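Local coordinates for nicotinate-nucleotide--dimethylbenzimidazole phosphoribosyltransferase (Thermus thermophilus HB8, PDB 1WX1), which probably transfers the phosphoribosyl group of nicotinate mononucleotide to 5,6-dimethylbenzimidazole, making alpha-ribazole 5'-phosphate for cobalamin biosynthesis, at residues A210-G215 / L219-E224; A176-L181 / A261-P266. All blocks are in the same frame, centred on the assembly; numbering follows the deposited sequence.

Contact 1: A210-G215 / L219-E224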
# COMPACT_ATOMS: atom_id res chain seq x y z
N ALA A 210 8.86 -35.50 -12.65
CA ALA A 210 9.19 -36.74 -13.34
C ALA A 210 8.01 -37.71 -13.44
O ALA A 210 7.96 -38.55 -14.33
CB ALA A 210 10.37 -37.43 -12.65
N ARG A 211 7.04 -37.59 -12.53
CA ARG A 211 5.89 -38.48 -12.57
C ARG A 211 4.85 -38.05 -13.60
O ARG A 211 3.97 -38.83 -13.96
CB ARG A 211 5.23 -38.59 -11.19
CG ARG A 211 6.07 -39.28 -10.12
CD ARG A 211 5.20 -39.69 -8.93
NE ARG A 211 4.52 -38.55 -8.31
CZ ARG A 211 5.12 -37.66 -7.53
NH1 ARG A 211 6.41 -37.77 -7.25
NH2 ARG A 211 4.43 -36.63 -7.03
N LEU A 212 4.97 -36.82 -14.09
CA LEU A 212 4.02 -36.30 -15.07
C LEU A 212 4.22 -36.86 -16.48
O LEU A 212 5.32 -37.27 -16.84
CB LEU A 212 4.12 -34.77 -15.10
CG LEU A 212 3.82 -34.08 -13.76
CD1 LEU A 212 4.05 -32.59 -13.88
CD2 LEU A 212 2.38 -34.38 -13.37
N HIS A 213 3.15 -36.85 -17.27
CA HIS A 213 3.17 -37.35 -18.65
C HIS A 213 2.08 -36.62 -19.45
O HIS A 213 1.16 -36.05 -18.89
CB HIS A 213 2.91 -38.86 -18.65
CG HIS A 213 1.59 -39.24 -18.05
ND1 HIS A 213 0.39 -39.02 -18.70
CD2 HIS A 213 1.28 -39.83 -16.87
CE1 HIS A 213 -0.60 -39.46 -17.94
NE2 HIS A 213 -0.08 -39.96 -16.83
N PRO A 214 2.16 -36.63 -20.78
CA PRO A 214 1.16 -35.95 -21.61
C PRO A 214 -0.26 -36.45 -21.43
O PRO A 214 -0.47 -37.59 -21.03
CB PRO A 214 1.65 -36.23 -23.03
CG PRO A 214 3.08 -36.58 -22.86
CD PRO A 214 3.12 -37.38 -21.62
N GLY A 215 -1.23 -35.59 -21.73
CA GLY A 215 -2.63 -35.96 -21.62
C GLY A 215 -3.30 -35.75 -20.27
O GLY A 215 -4.45 -36.15 -20.08
N LEU A 219 -6.38 -30.61 -13.19
CA LEU A 219 -6.74 -31.18 -11.90
C LEU A 219 -5.91 -32.43 -11.63
O LEU A 219 -5.51 -32.68 -10.49
CB LEU A 219 -8.23 -31.54 -11.87
CG LEU A 219 -8.82 -31.79 -10.48
CD1 LEU A 219 -8.66 -30.53 -9.63
CD2 LEU A 219 -10.29 -32.17 -10.59
N GLU A 220 -5.65 -33.21 -12.67
CA GLU A 220 -4.85 -34.42 -12.53
C GLU A 220 -3.41 -34.05 -12.18
O GLU A 220 -2.76 -34.73 -11.39
CB GLU A 220 -4.87 -35.24 -13.81
CG GLU A 220 -6.24 -35.81 -14.14
CD GLU A 220 -6.23 -36.65 -15.40
OE1 GLU A 220 -5.91 -36.10 -16.48
OE2 GLU A 220 -6.55 -37.85 -15.31
N VAL A 221 -2.92 -32.97 -12.77
CA VAL A 221 -1.57 -32.50 -12.50
C VAL A 221 -1.46 -32.04 -11.05
O VAL A 221 -0.53 -32.42 -10.34
CB VAL A 221 -1.20 -31.32 -13.44
CG1 VAL A 221 0.08 -30.66 -12.98
CG2 VAL A 221 -1.04 -31.83 -14.88
N ALA A 222 -2.41 -31.23 -10.61
CA ALA A 222 -2.42 -30.72 -9.23
C ALA A 222 -2.47 -31.86 -8.21
O ALA A 222 -1.80 -31.82 -7.18
CB ALA A 222 -3.60 -29.78 -9.03
N ALA A 223 -3.28 -32.86 -8.50
CA ALA A 223 -3.42 -34.00 -7.61
C ALA A 223 -2.08 -34.71 -7.46
O ALA A 223 -1.69 -35.13 -6.38
CB ALA A 223 -4.47 -34.97 -8.16
N GLU A 224 -1.38 -34.84 -8.58
CA GLU A 224 -0.09 -35.51 -8.59
C GLU A 224 1.03 -34.80 -7.84
O GLU A 224 1.79 -35.43 -7.11
CB GLU A 224 0.35 -35.74 -10.04
CG GLU A 224 1.62 -36.56 -10.17
CD GLU A 224 1.37 -38.04 -10.00
OE1 GLU A 224 2.26 -38.75 -9.48
OE2 GLU A 224 0.28 -38.51 -10.39
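Arg211 takes hold of Glu224 side-on, with two nitrogens directed at two different atoms. In the salt bridge, Glu224 OE1 sits 2.6 Å from Arg211 NE, almost in the guanidinium plane, and offers its anti lone pair; guanidinium and carboxylate planes are turned 44° apart. In the second bond Arg211 NH2 meets Glu224 O at 2.9 Å; this oxygen also lies in the guanidinium plane, although NH2 stands above the plane of the carbonyl. Glu224 reaches this position with CG anti to its backbone N (chi1 -174°) and a bend at chi2, which turns the carboxylate back toward the loop. Arg211 NH2 also bonds Leu125 O, so the guanidinium ties two backbone carbonyls and one carboxylate together. A leucine in place of Arg211 is likely to leave the Glu224 carboxylate without this ionic mate and both carbonyls without their shared donor.

Leu212 supplies the apolar part. Its CD2 lies 3.9 Å from Glu224 CG, the two side chains running past each other in opposite directions, and 4.4 Å from Val221 CG1. Glu220 turns its OE1 to Gly217 N, near the start of the helix.

The arrangement is a surface helix-loop-helix connection, in which helix 218-225 turns back along the loop that follows helix 195-210 and is fastened near its C-terminal end.

Contact 2: A176-L181 / A261-P266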
# COMPACT_ATOMS: atom_id res chain seq x y z
N ALA A 176 5.83 -25.13 -11.34
CA ALA A 176 6.73 -25.66 -12.36
C ALA A 176 5.97 -26.52 -13.36
O ALA A 176 6.17 -26.41 -14.57
CB ALA A 176 7.85 -26.47 -11.70
N ALA A 177 5.08 -27.37 -12.86
CA ALA A 177 4.30 -28.25 -13.72
C ALA A 177 3.36 -27.49 -14.66
O ALA A 177 3.30 -27.79 -15.85
CB ALA A 177 3.50 -29.24 -12.86
N LEU A 178 2.63 -26.52 -14.12
CA LEU A 178 1.70 -25.73 -14.93
C LEU A 178 2.38 -24.79 -15.92
O LEU A 178 1.88 -24.58 -17.02
CB LEU A 178 0.78 -24.90 -14.02
CG LEU A 178 -0.09 -25.68 -13.03
CD1 LEU A 178 -0.96 -24.70 -12.25
CD2 LEU A 178 -0.95 -26.66 -13.79
N LEU A 179 3.52 -24.23 -15.52
CA LEU A 179 4.23 -23.29 -16.39
C LEU A 179 5.39 -23.93 -17.16
O LEU A 179 6.00 -23.28 -18.01
CB LEU A 179 4.76 -22.12 -15.57
CG LEU A 179 3.73 -21.33 -14.77
CD1 LEU A 179 4.41 -20.17 -14.09
CD2 LEU A 179 2.62 -20.83 -15.68
N GLY A 180 5.69 -25.19 -16.86
CA GLY A 180 6.77 -25.87 -17.55
C GLY A 180 8.14 -25.31 -17.19
O GLY A 180 9.04 -25.27 -18.03
N LEU A 181 8.29 -24.88 -15.95
CA LEU A 181 9.55 -24.33 -15.48
C LEU A 181 10.37 -25.38 -14.74
O LEU A 181 9.84 -26.38 -14.27
CB LEU A 181 9.29 -23.14 -14.55
CG LEU A 181 8.64 -21.91 -15.18
CD1 LEU A 181 8.34 -20.88 -14.10
CD2 LEU A 181 9.56 -21.33 -16.24
N ALA A 261 -6.38 -22.30 -11.26
CA ALA A 261 -7.71 -21.82 -11.61
C ALA A 261 -7.68 -21.23 -13.02
O ALA A 261 -8.59 -21.46 -13.83
CB ALA A 261 -8.16 -20.75 -10.60
N TRP A 262 -6.64 -20.46 -13.31
CA TRP A 262 -6.46 -19.83 -14.61
C TRP A 262 -6.39 -20.88 -15.72
O TRP A 262 -6.99 -20.73 -16.78
CB TRP A 262 -5.18 -18.99 -14.60
CG TRP A 262 -4.87 -18.30 -15.89
CD1 TRP A 262 -5.75 -17.65 -16.71
CD2 TRP A 262 -3.58 -18.13 -16.48
NE1 TRP A 262 -5.09 -17.10 -17.78
CE2 TRP A 262 -3.74 -17.40 -17.67
CE3 TRP A 262 -2.29 -18.57 -16.13
CZ2 TRP A 262 -2.68 -17.05 -18.50
CZ3 TRP A 262 -1.22 -18.22 -16.96
CH2 TRP A 262 -1.43 -17.49 -18.14
N LYS A 263 -5.67 -21.97 -15.45
CA LYS A 263 -5.54 -23.04 -16.43
C LYS A 263 -6.89 -23.69 -16.71
O LYS A 263 -7.13 -24.17 -17.81
CB LYS A 263 -4.54 -24.10 -15.94
CG LYS A 263 -3.12 -23.59 -15.88
CD LYS A 263 -2.71 -23.01 -17.23
CE LYS A 263 -1.35 -22.34 -17.15
NZ LYS A 263 -1.01 -21.70 -18.45
N MET A 264 -7.75 -23.70 -15.71
CA MET A 264 -9.08 -24.28 -15.85
C MET A 264 -10.06 -23.27 -16.47
O MET A 264 -11.03 -23.65 -17.12
CB MET A 264 -9.61 -24.73 -14.49
CG MET A 264 -8.86 -25.90 -13.86
SD MET A 264 -9.34 -26.17 -12.14
CE MET A 264 -10.94 -26.89 -12.36
N ALA A 265 -9.79 -21.98 -16.25
CA ALA A 265 -10.65 -20.91 -16.75
C ALA A 265 -9.81 -19.73 -17.23
O ALA A 265 -9.52 -18.81 -16.47
CB ALA A 265 -11.60 -20.45 -15.64
N PRO A 266 -9.43 -19.73 -18.52
CA PRO A 266 -8.61 -18.69 -19.16
C PRO A 266 -9.02 -17.24 -18.87
O PRO A 266 -8.16 -16.39 -18.64
CB PRO A 266 -8.73 -19.03 -20.64
CG PRO A 266 -8.84 -20.52 -20.62
CD PRO A 266 -9.83 -20.75 -19.51
O HOH W 1 -0.07 -23.85 -19.50
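Leu178 and Lys263, in the last turns of two helices, bring their CA atoms to 7.9 Å, the closest CA pair of 176-181 and 261-266, and no direct hydrogen bond crosses between them. Lys263 carries the contact from its side. Its chain bends at chi2 (-54°) and then runs extended, which lays the methylenes against helix 167-179 and takes the amine past the leucines to a water. The water accepts from Lys263 NZ at 2.6 Å and donates to Leu178 O at 3.2 Å, so the lysine reaches the backbone carbonyl through one intermediate. Lys263 CE itself passes 3.9 Å from Leu178 O. A positive amine close to the C-terminal end of a helix would probably be favoured by the helix dipole.

The apolar contacts are loose. Leu178 CD2 rests 4.3 Å from Lys263 CG, and Leu179 CD2 lies 4.5 Å from Lys263 CE. Beyond 261-266, Leu178 also meets Leu259 and Leu260, while Leu179 touches Leu259 and Ala289 of helix 281-290.

Just past these leucines helix 167-179 ends at Gly180, whose positive phi accompanies a bond from Leu181 N to Ala176 O at 3.0 Å, the 6-to-1 bond found in a Schellman motif. The contact joins the C-terminal ends of helices that follow the adjacent parallel strands 157-163 and 247-249, a neighbouring-helix packing characteristic of a Rossmann-like alpha/beta fold.

In the fold
Following the chain from the N terminus, past the first three strands of the sheet, strand 157-163 leads into helix 167-179, whose end supplies 176-181 to contact 2. The chain continues into helix 195-210, and contact 1 then closes a very short loop, with three residues between 210-215 and 219-224. Helix 228-242 and strand 247-249 follow before 261-266, on helix 252-264, completes contact 2 across 79 intervening residues, so contact 1 is nested within its loop. The centres lie about 12 Å apart and the contacts touch at Ala177, whose CB is 3.5 Å from Leu212 CD1 and 3.7 Å from Val221 CG1. Helix 167-179 thus links the inner helix-loop-helix connection to helix 252-264.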